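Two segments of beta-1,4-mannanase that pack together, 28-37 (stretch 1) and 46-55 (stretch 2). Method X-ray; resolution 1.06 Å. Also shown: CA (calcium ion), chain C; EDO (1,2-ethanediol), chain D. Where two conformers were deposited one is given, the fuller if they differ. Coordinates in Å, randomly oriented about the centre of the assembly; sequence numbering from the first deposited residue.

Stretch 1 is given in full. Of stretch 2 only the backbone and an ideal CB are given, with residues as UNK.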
ATOM      1  N   LYS A  28      -9.624   7.406  -7.705  1.00 17.08           N
ATOM      2  CA  LYS A  28      -9.673   8.846  -7.484  1.00 18.42           C
ATOM      3  C   LYS A  28      -8.307   9.487  -7.696  1.00 17.53           C
ATOM      4  O   LYS A  28      -7.888   9.646  -8.846  1.00 19.79           O
ATOM      5  CB  LYS A  28     -10.356   9.205  -6.152  0.50 19.69           C
ATOM      6  CG  LYS A  28     -11.765   8.639  -5.945  0.50 23.47           C
ATOM      7  CD  LYS A  28     -12.840   9.352  -6.772  0.50 27.00           C
ATOM      8  CE  LYS A  28     -14.243   9.280  -6.139  0.50 26.19           C
ATOM      9  NZ  LYS A  28     -14.768   7.977  -5.567  0.50 26.62           N
ATOM     10  N   CYS A  29      -7.610   9.895  -6.641  1.00 17.63           N
ATOM     11  CA  CYS A  29      -6.288  10.485  -6.765  1.00 18.02           C
ATOM     12  C   CYS A  29      -5.262   9.548  -7.340  1.00 16.55           C
ATOM     13  O   CYS A  29      -4.235   9.988  -7.876  1.00 17.10           O
ATOM     14  CB  CYS A  29      -5.799  10.968  -5.416  1.00 18.59           C
ATOM     15  SG  CYS A  29      -5.593   9.638  -4.187  1.00 19.16           S
ATOM     16  N   ILE A  30      -5.506   8.247  -7.288  1.00 15.83           N
ATOM     17  CA  ILE A  30      -4.651   7.283  -7.944  1.00 15.15           C
ATOM     18  C   ILE A  30      -5.085   7.203  -9.392  1.00 15.94           C
ATOM     19  O   ILE A  30      -6.173   6.720  -9.686  1.00 17.20           O
ATOM     20  CB  ILE A  30      -4.736   5.909  -7.246  1.00 15.11           C
ATOM     21  CG1 ILE A  30      -4.338   5.975  -5.782  1.00 16.83           C
ATOM     22  CG2 ILE A  30      -3.870   4.936  -8.051  1.00 16.59           C
ATOM     23  CD1 ILE A  30      -4.822   4.798  -4.964  1.00 19.71           C
ATOM     24  N   LYS A  31      -4.250   7.684 -10.311  1.00 16.58           N
ATOM     25  CA  LYS A  31      -4.578   7.788 -11.734  1.00 17.92           C
ATOM     26  C   LYS A  31      -4.235   6.555 -12.564  1.00 18.21           C
ATOM     27  O   LYS A  31      -4.762   6.404 -13.651  1.00 19.06           O
ATOM     28  CB  LYS A  31      -3.860   8.993 -12.342  1.00 18.25           C
ATOM     29  CG  LYS A  31      -4.201  10.275 -11.648  1.00 20.14           C
ATOM     30  CD  LYS A  31      -5.688  10.515 -11.477  1.00 20.81           C
ATOM     31  CE  LYS A  31      -5.989  11.817 -10.853  1.00 24.07           C
ATOM     32  NZ  LYS A  31      -7.444  11.949 -10.646  1.00 27.19           N
ATOM     33  N   LYS A  32      -3.318   5.735 -12.091  1.00 17.49           N
ATOM     34  CA  LYS A  32      -2.895   4.539 -12.809  1.00 17.06           C
ATOM     35  C   LYS A  32      -2.245   3.601 -11.843  1.00 16.69           C
ATOM     36  O   LYS A  32      -1.552   4.023 -10.923  1.00 16.75           O
ATOM     37  CB  LYS A  32      -1.917   4.869 -13.942  1.00 19.46           C
ATOM     38  CG  LYS A  32      -1.594   3.713 -14.882  1.00 21.61           C
ATOM     39  CD  LYS A  32      -0.634   4.132 -15.960  1.00 29.88           C
ATOM     40  CE  LYS A  32      -0.141   2.898 -16.661  1.00 34.21           C
ATOM     41  NZ  LYS A  32      -1.260   2.234 -17.383  0.80 46.19           N
ATOM     42  N   VAL A  33      -2.533   2.324 -12.038  1.00 17.15           N
ATOM     43  CA  VAL A  33      -1.977   1.226 -11.280  1.00 16.01           C
ATOM     44  C   VAL A  33      -1.273   0.332 -12.297  1.00 17.15           C
ATOM     45  O   VAL A  33      -1.862  -0.070 -13.309  1.00 18.88           O
ATOM     46  CB  VAL A  33      -3.042   0.442 -10.566  1.00 17.48           C
ATOM     47  CG1 VAL A  33      -2.449  -0.714  -9.789  1.00 17.86           C
ATOM     48  CG2 VAL A  33      -3.841   1.289  -9.610  1.00 16.87           C
ATOM     49  N   SER A  34       0.005   0.050 -12.075  1.00 17.37           N
ATOM     50  CA  SER A  34       0.767  -0.784 -13.009  1.00 18.15           C
ATOM     51  C   SER A  34       1.861  -1.530 -12.270  1.00 17.60           C
ATOM     52  O   SER A  34       2.215  -1.180 -11.166  1.00 18.26           O
ATOM     53  CB  SER A  34       1.343   0.081 -14.146  1.00 20.17           C
ATOM     54  OG  SER A  34       2.339   0.964 -13.643  1.00 19.90           O
ATOM     55  N   VAL A  35       2.417  -2.539 -12.938  1.00 18.39           N
ATOM     56  CA  VAL A  35       3.585  -3.244 -12.427  1.00 18.76           C
ATOM     57  C   VAL A  35       4.792  -2.567 -13.075  1.00 19.19           C
ATOM     58  O   VAL A  35       4.784  -2.287 -14.254  1.00 23.75           O
ATOM     59  CB  VAL A  35       3.463  -4.774 -12.595  1.00 23.50           C
ATOM     60  CG1 VAL A  35       3.334  -5.189 -14.063  1.00 31.13           C
ATOM     61  CG2 VAL A  35       4.562  -5.496 -11.857  1.00 24.53           C
ATOM     62  N   SER A  36       5.819  -2.353 -12.280  1.00 17.95           N
ATOM     63  CA  SER A  36       6.986  -1.618 -12.706  1.00 19.05           C
ATOM     64  C   SER A  36       8.283  -2.323 -12.339  1.00 18.26           C
ATOM     65  O   SER A  36       8.382  -2.914 -11.283  1.00 18.04           O
ATOM     66  CB  SER A  36       6.927  -0.231 -12.044  1.00 18.49           C
ATOM     67  OG  SER A  36       8.039   0.598 -12.311  1.00 20.30           O
ATOM     68  N   GLN A  37       9.277  -2.083 -13.182  1.00 18.58           N
ATOM     69  CA  GLN A  37      10.685  -2.458 -12.927  1.00 18.77           C
ATOM     70  C   GLN A  37      11.528  -1.291 -12.461  1.00 18.56           C
ATOM     71  O   GLN A  37      12.742  -1.417 -12.411  1.00 19.46           O
ATOM     72  CB  GLN A  37      11.320  -3.159 -14.165  1.00 19.58           C
ATOM     73  CG  GLN A  37      10.623  -4.482 -14.440  1.00 20.56           C
ATOM     74  CD  GLN A  37      11.219  -5.166 -15.660  1.00 24.60           C
ATOM     75  OE1 GLN A  37      12.445  -5.347 -15.777  1.00 31.88           O
ATOM     76  NE2 GLN A  37      10.395  -5.467 -16.613  1.00 26.50           N
ATOM     77  N   UNK A  46      10.178  -6.487  -9.529  1.00 17.37           N
ATOM     78  CA  UNK A  46       8.940  -5.772  -9.788  1.00 16.98           C
ATOM     79  C   UNK A  46       8.348  -5.136  -8.544  1.00 16.29           C
ATOM     80  O   UNK A  46       8.450  -5.674  -7.451  1.00 16.83           O
ATOM     81  CB  UNK A  46       7.915  -6.722 -10.412  1.00 16.98           C
ATOM     82  N   UNK A  47       7.616  -4.045  -8.727  1.00 15.91           N
ATOM     83  CA  UNK A  47       6.862  -3.376  -7.681  1.00 16.05           C
ATOM     84  C   UNK A  47       5.593  -2.826  -8.283  1.00 15.06           C
ATOM     85  O   UNK A  47       5.491  -2.655  -9.489  1.00 17.41           O
ATOM     86  CB  UNK A  47       7.682  -2.266  -7.021  1.00 16.05           C
ATOM     87  N   UNK A  48       4.634  -2.524  -7.418  1.00 14.95           N
ATOM     88  CA  UNK A  48       3.395  -1.903  -7.815  1.00 15.12           C
ATOM     89  C   UNK A  48       3.581  -0.417  -7.860  1.00 14.83           C
ATOM     90  O   UNK A  48       3.847   0.203  -6.844  1.00 17.51           O
ATOM     91  CB  UNK A  48       2.254  -2.281  -6.868  1.00 15.12           C
ATOM     92  N   UNK A  49       3.358   0.187  -9.026  1.00 15.25           N
ATOM     93  CA  UNK A  49       3.456   1.621  -9.208  1.00 15.78           C
ATOM     94  C   UNK A  49       2.069   2.256  -9.219  1.00 14.93           C
ATOM     95  O   UNK A  49       1.217   1.885 -10.060  1.00 15.59           O
ATOM     96  CB  UNK A  49       4.204   1.945 -10.503  1.00 15.78           C
ATOM     97  N   UNK A  50       1.862   3.240  -8.362  1.00 14.57           N
ATOM     98  CA  UNK A  50       0.634   4.023  -8.276  1.00 14.60           C
ATOM     99  C   UNK A  50       0.989   5.428  -8.719  1.00 14.86           C
ATOM    100  O   UNK A  50       1.747   6.120  -8.063  1.00 16.87           O
ATOM    101  CB  UNK A  50       0.037   4.008  -6.867  1.00 14.60           C
ATOM    102  N   UNK A  51       0.485   5.840  -9.864  1.00 15.35           N
ATOM    103  CA  UNK A  51       0.669   7.249 -10.289  1.00 15.88           C
ATOM    104  C   UNK A  51      -0.406   8.068  -9.657  1.00 15.83           C
ATOM    105  O   UNK A  51      -1.579   7.806  -9.904  1.00 17.41           O
ATOM    106  CB  UNK A  51       0.634   7.405 -11.811  1.00 15.88           C
ATOM    107  N   UNK A  52      -0.040   8.974  -8.742  1.00 15.80           N
ATOM    108  CA  UNK A  52      -0.990   9.764  -7.965  1.00 15.58           C
ATOM    109  C   UNK A  52      -0.863  11.239  -8.350  1.00 16.17           C
ATOM    110  O   UNK A  52       0.182  11.723  -8.806  1.00 16.76           O
ATOM    111  CB  UNK A  52      -0.757   9.574  -6.465  1.00 15.58           C
ATOM    112  N   UNK A  53      -1.963  11.936  -8.101  1.00 16.79           N
ATOM    113  CA  UNK A  53      -2.022  13.377  -8.157  1.00 17.79           C
ATOM    114  C   UNK A  53      -2.818  13.897  -6.980  1.00 17.42           C
ATOM    115  O   UNK A  53      -3.967  13.513  -6.804  1.00 19.62           O
ATOM    116  CB  UNK A  53      -2.632  13.849  -9.479  1.00 17.79           C
ATOM    117  N   UNK A  54      -2.196  14.744  -6.177  1.00 17.61           N
ATOM    118  CA  UNK A  54      -2.878  15.364  -5.056  1.00 17.12           C
ATOM    119  C   UNK A  54      -3.090  16.839  -5.358  1.00 18.42           C
ATOM    120  O   UNK A  54      -2.251  17.452  -5.995  1.00 20.88           O
ATOM    121  CB  UNK A  54      -2.086  15.179  -3.760  1.00 17.12           C
ATOM    122  N   UNK A  55      -4.199  17.365  -4.837  1.00 19.45           N
ATOM    123  CA  UNK A  55      -4.559  18.787  -4.990  1.00 21.10           C
ATOM    124  C   UNK A  55      -4.292  19.532  -3.680  1.00 18.99           C
ATOM    125  O   UNK A  55      -4.804  19.151  -2.626  1.00 19.95           O
ATOM    126  CB  UNK A  55      -6.026  18.937  -5.398  1.00 21.10           C
TER
HETATM  127 CA    CA C 300       8.828  -7.081  -5.693  1.00 16.50          CA
HETATM  128  C1  EDO D 401      -6.969  14.093  -8.506  1.00 35.92           C
HETATM  129  O1  EDO D 401      -8.266  13.580  -8.670  1.00 42.66           O
HETATM  130  C2  EDO D 401      -6.795  14.040  -7.010  1.00 31.10           C
HETATM  131  O2  EDO D 401      -6.232  15.300  -6.787  1.00 31.37           O

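Position 46 precedes the strand, its CB sideways, 3.9 Å from Val35 CG2, with the aliphatic part of Gln37 beyond. A long or flat side chain could cover both; the backbone angles are extended. The residue is Tyr46: its CB lies 3.8 Å from Val35 CG2 and its CE1 3.7 Å from Gln37 CG, while its backbone O binds the calcium at 2.3 Å.

Position 47 pairs with Ser36 through backbone hydrogen bonds, Ser36 N to O of 47 at 2.8 Å and N of 47 to Ser36 O at 2.9 Å. Its ideal CB comes no nearer than 4.4 Å, to Ser36 O, so stretch 1 sets little preference. Ala47 is deposited and leaves the pairing to its backbone.

Position 48 shares a sheet face with Val33 and Val35. An apolar chain that reaches back would suit, whether leucine, isoleucine or methionine. Leu48 does so with chi1 t, placing CD1 3.8 Å from Val33 CG1.

Position 49 lies on the other face, its ideal CB 3.8 Å from Ser36 CB, with Ser34 its hydrogen-bonded partner. Small polar or long flexible chains would fit beside the serines. Arg49 extends with chi1 to chi3 all t; its end leads away from stretch 1.

Position 50 points to the face of Ile30 and Val33, its ideal CB 4.2 Å from Ile30 CG2. Any branched aliphatic would be at home. Leu50 sets CD2 4.0 Å from Val33 CG2.

Position 51 sits at a beta bulge: its O accepts from Lys31 N at 2.7 Å and, weakly, from Lys32 N at 3.5 Å. The neighbouring lysines and the Ser34 hydroxyl favour an acidic or polar residue. Asp51 makes no salt bridge to those lysines; its OD1 takes Arg49 NE at 2.9 Å, and its OD2 accepts from a water that in turn accepts from Ser34 OG, both at 2.7 Å.

Position 52 returns to the Ile30 face, and its extended backbone suits a beta-branched or other aliphatic residue. Val52 puts CG1 4.1 Å from Ile30 CG1.

Position 53 has its ideal CB 4.2 Å from Lys31 CE, so an acid or a polar chain is plausible. Glu53 lies along the lysine's aliphatic part, OE2 3.8 Å from Lys31 CG, without a salt bridge; its N donates to Cys29 O at 3.0 Å.

Position 54 points away, so only a long chain could return to Cys29. Phe54 does, presenting its ring edge, CE1 3.7 Å from Cys29 SG.

Position 55 is out of reach of stretch 1, which sets no preference; it is Asn55.

Stretch 2, residues 46-55: YALRLDVEFN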
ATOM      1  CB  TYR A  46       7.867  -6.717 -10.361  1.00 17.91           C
ATOM      2  CG  TYR A  46       8.213  -7.397 -11.684  1.00 19.63           C
ATOM      3  CD1 TYR A  46       8.079  -6.730 -12.897  1.00 20.09           C
ATOM      4  CD2 TYR A  46       8.662  -8.708 -11.705  1.00 20.22           C
ATOM      5  CE1 TYR A  46       8.399  -7.364 -14.119  1.00 23.34           C
ATOM      6  CE2 TYR A  46       8.958  -9.362 -12.906  1.00 22.01           C
ATOM      7  CZ  TYR A  46       8.821  -8.680 -14.084  1.00 24.31           C
ATOM      8  OH  TYR A  46       9.103  -9.299 -15.278  1.00 29.65           O
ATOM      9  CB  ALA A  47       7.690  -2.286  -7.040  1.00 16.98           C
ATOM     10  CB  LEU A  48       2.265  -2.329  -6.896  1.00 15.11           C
ATOM     11  CG  LEU A  48       0.846  -1.985  -7.370  1.00 15.58           C
ATOM     12  CD1 LEU A  48       0.447  -2.892  -8.515  1.00 17.27           C
ATOM     13  CD2 LEU A  48      -0.120  -2.070  -6.221  1.00 16.67           C
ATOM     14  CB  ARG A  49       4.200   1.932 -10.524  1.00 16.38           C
ATOM     15  CG  ARG A  49       4.326   3.423 -10.802  1.00 16.87           C
ATOM     16  CD  ARG A  49       5.161   3.702 -12.030  1.00 17.90           C
ATOM     17  NE  ARG A  49       5.053   5.108 -12.409  1.00 17.87           N
ATOM     18  CZ  ARG A  49       6.001   5.859 -12.900  1.00 18.94           C
ATOM     19  NH1 ARG A  49       7.200   5.384 -13.189  1.00 24.18           N
ATOM     20  NH2 ARG A  49       5.680   7.108 -13.177  1.00 23.10           N
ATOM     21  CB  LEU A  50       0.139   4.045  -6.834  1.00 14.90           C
ATOM     22  CG  LEU A  50       0.008   2.704  -6.116  1.00 15.94           C
ATOM     23  CD1 LEU A  50      -0.379   2.910  -4.649  1.00 17.39           C
ATOM     24  CD2 LEU A  50      -0.935   1.797  -6.851  1.00 16.68           C
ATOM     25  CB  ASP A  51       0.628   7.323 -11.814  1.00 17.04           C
ATOM     26  CG  ASP A  51       1.803   6.608 -12.421  0.90 17.42           C
ATOM     27  OD1 ASP A  51       2.940   7.040 -12.108  0.90 20.44           O
ATOM     28  OD2 ASP A  51       1.657   5.639 -13.175  0.90 21.01           O
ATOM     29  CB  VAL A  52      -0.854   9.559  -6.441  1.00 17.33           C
ATOM     30  CG1 VAL A  52      -0.809   8.129  -6.098  1.00 17.71           C
ATOM     31  CG2 VAL A  52       0.345  10.273  -5.867  1.00 17.21           C
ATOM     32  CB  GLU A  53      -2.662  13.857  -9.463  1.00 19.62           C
ATOM     33  CG  GLU A  53      -2.065  13.303 -10.748  1.00 22.49           C
ATOM     34  CD  GLU A  53      -2.713  13.869 -11.991  0.80 28.56           C
ATOM     35  OE1 GLU A  53      -3.445  14.874 -11.890  0.80 33.30           O
ATOM     36  OE2 GLU A  53      -2.439  13.321 -13.079  0.80 31.69           O
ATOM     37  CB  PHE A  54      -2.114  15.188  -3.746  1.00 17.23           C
ATOM     38  CG  PHE A  54      -1.883  13.758  -3.315  1.00 15.94           C
ATOM     39  CD1 PHE A  54      -2.888  12.827  -3.378  1.00 16.93           C
ATOM     40  CD2 PHE A  54      -0.666  13.386  -2.812  1.00 17.64           C
ATOM     41  CE1 PHE A  54      -2.671  11.538  -2.881  1.00 17.20           C
ATOM     42  CE2 PHE A  54      -0.447  12.107  -2.324  1.00 17.42           C
ATOM     43  CZ  PHE A  54      -1.451  11.194  -2.387  1.00 17.41           C
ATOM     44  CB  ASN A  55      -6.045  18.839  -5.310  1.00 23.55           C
ATOM     45  CG  ASN A  55      -6.504  20.233  -5.736  0.90 25.63           C
ATOM     46  OD1 ASN A  55      -6.068  21.211  -5.151  0.90 22.57           O
ATOM     47  ND2 ASN A  55      -7.315  20.315  -6.795  0.90 33.57           N
TER
HETATM   48  O   HOH W   1       1.045   3.075 -12.658  1.00 18.79           O
HETATM   49  O   HOH W   2       9.608  -8.387  -3.939  1.00 18.40           O
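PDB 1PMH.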